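PDB 3Q9T: choline dehydrogenase and related flavoproteins from Aspergillus oryzae, which probably oxidises formate as a formate oxidase of the glucose-methanol-choline family, carrying a bound 8-formyl-FAD. Local coordinates for residues G524-D527 with K531-G534. Sequence-based numbering, arbitrary orientation.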
ATOM      1  N   GLY A 524      -2.658   5.888 -30.949  1.00 17.57           N
ATOM      2  CA  GLY A 524      -2.915   6.815 -29.860  1.00 15.92           C
ATOM      3  C   GLY A 524      -4.336   7.333 -29.889  1.00 18.99           C
ATOM      4  O   GLY A 524      -5.155   6.822 -30.646  1.00 15.72           O
ATOM      5  N   VAL A 525      -4.648   8.327 -29.062  1.00 16.04           N
ATOM      6  CA  VAL A 525      -6.023   8.823 -29.047  1.00 15.62           C
ATOM      7  C   VAL A 525      -6.290  10.154 -29.770  1.00 20.26           C
ATOM      8  O   VAL A 525      -7.397  10.378 -30.244  1.00 21.33           O
ATOM      9  CB  VAL A 525      -6.701   8.758 -27.639  1.00 21.42           C
ATOM     10  CG1 VAL A 525      -5.944   7.821 -26.674  1.00 20.95           C
ATOM     11  CG2 VAL A 525      -6.921  10.115 -27.080  1.00 25.20           C
ATOM     12  N   VAL A 526      -5.290  11.020 -29.883  1.00 17.12           N
ATOM     13  CA  VAL A 526      -5.464  12.238 -30.665  1.00 20.55           C
ATOM     14  C   VAL A 526      -4.450  12.325 -31.795  1.00 21.89           C
ATOM     15  O   VAL A 526      -3.347  11.775 -31.700  1.00 19.37           O
ATOM     16  CB  VAL A 526      -5.285  13.498 -29.809  1.00 20.19           C
ATOM     17  CG1 VAL A 526      -6.107  13.388 -28.534  1.00 20.12           C
ATOM     18  CG2 VAL A 526      -3.807  13.705 -29.514  1.00 19.39           C
ATOM     19  N   ASP A 527      -4.811  13.053 -32.846  1.00 17.39           N
ATOM     20  CA  ASP A 527      -3.934  13.209 -33.999  1.00 18.98           C
ATOM     21  C   ASP A 527      -2.940  14.355 -33.801  1.00 25.72           C
ATOM     22  O   ASP A 527      -2.923  15.002 -32.744  1.00 22.96           O
ATOM     23  CB  ASP A 527      -4.747  13.361 -35.307  1.00 16.77           C
ATOM     24  CG  ASP A 527      -5.511  14.681 -35.393  1.00 19.79           C
ATOM     25  OD1 ASP A 527      -5.262  15.601 -34.581  1.00 22.20           O
ATOM     26  OD2 ASP A 527      -6.361  14.804 -36.296  1.00 27.94           O
ATOM     27  N   LYS A 531      -6.618  16.633 -32.246  1.00 17.26           N
ATOM     28  CA  LYS A 531      -8.025  16.252 -32.402  1.00 25.46           C
ATOM     29  C   LYS A 531      -8.227  14.788 -32.017  1.00 21.35           C
ATOM     30  O   LYS A 531      -7.436  13.927 -32.415  1.00 20.07           O
ATOM     31  CB  LYS A 531      -8.492  16.460 -33.844  1.00 17.66           C
ATOM     32  CG  LYS A 531      -8.475  17.908 -34.292  1.00 22.32           C
ATOM     33  CD  LYS A 531      -8.875  18.011 -35.744  1.00 21.47           C
ATOM     34  CE  LYS A 531      -9.020  19.446 -36.156  1.00 27.59           C
ATOM     35  NZ  LYS A 531      -9.809  19.513 -37.402  1.00 31.80           N
ATOM     36  N   VAL A 532      -9.287  14.511 -31.253  1.00 16.80           N
ATOM     37  CA  VAL A 532      -9.611  13.137 -30.860  1.00 18.51           C
ATOM     38  C   VAL A 532      -9.950  12.270 -32.091  1.00 20.06           C
ATOM     39  O   VAL A 532     -10.898  12.563 -32.829  1.00 20.53           O
ATOM     40  CB  VAL A 532     -10.757  13.104 -29.807  1.00 16.99           C
ATOM     41  CG1 VAL A 532     -11.137  11.670 -29.447  1.00 21.07           C
ATOM     42  CG2 VAL A 532     -10.356  13.857 -28.559  1.00 15.80           C
ATOM     43  N   HIS A 533      -9.160  11.225 -32.334  1.00 19.86           N
ATOM     44  CA  HIS A 533      -9.442  10.314 -33.448  1.00 18.49           C
ATOM     45  C   HIS A 533     -10.902   9.867 -33.364  1.00 29.43           C
ATOM     46  O   HIS A 533     -11.357   9.365 -32.329  1.00 24.53           O
ATOM     47  CB  HIS A 533      -8.545   9.068 -33.412  1.00 20.57           C
ATOM     48  CG  HIS A 533      -7.081   9.347 -33.588  1.00 24.22           C
ATOM     49  ND1 HIS A 533      -6.549   9.864 -34.752  1.00 23.80           N
ATOM     50  CD2 HIS A 533      -6.032   9.138 -32.757  1.00 22.32           C
ATOM     51  CE1 HIS A 533      -5.239   9.989 -34.619  1.00 23.29           C
ATOM     52  NE2 HIS A 533      -4.900   9.554 -33.418  1.00 24.94           N
ATOM     53  N   GLY A 534     -11.642  10.054 -34.449  1.00 23.10           N
ATOM     54  CA  GLY A 534     -13.012   9.593 -34.509  1.00 23.28           C
ATOM     55  C   GLY A 534     -14.054  10.646 -34.196  1.00 21.16           C
ATOM     56  O   GLY A 534     -15.240  10.426 -34.419  1.00 25.58           O
TER
HETATM   57  O   HOH W   1      -9.500   8.585 -30.127  1.00 19.20           O
HETATM   58  O   HOH W   2      -8.465  13.098 -35.275  1.00 29.86           O
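Val526 and Val532 are paired through their backbones as the non-hydrogen-bonded pair of a single antiparallel bridge, flanked by two bonds: His533 N donates to Val525 O (2.9 Å) and Asp527 N to Lys531 O (2.8 Å). The close approach also brings Val526 CA within 3.1 Å of Lys531 O, a bent CA-H...O contact. One water joins Val525 O to His533 O. Compact and apolar, both valines suit the buried side: Val526 CG1 meets Val532 CG2 at 4.3 Å, and both side chains pack on Val540 of strand 538-540. The flat His533 ring lies over Asp527 N, 3.4 Å from its plane and offset toward the rim, while CE1 touches Asp527 CB. His533 NE2 and Val526 O both bond to Ser518 OG, which probably helps hold the ring's rotation.

By contrast, the side chains of Asp527 and Lys531 are partly exposed. With CG between its backbone N and carbonyl carbon (chi1 69°), Asp527's short carboxylate reaches back so that OD1 accepts Lys531 N, met from above the carboxylate plane. The long, extended Lys531 chain runs alongside but carries NZ on to a salt bridge with Glu572. The result is a tight hairpin-like turn, its neck closed by that carboxylate, leading into the last strand of the parallel Rossmann-type FAD-binding sheet.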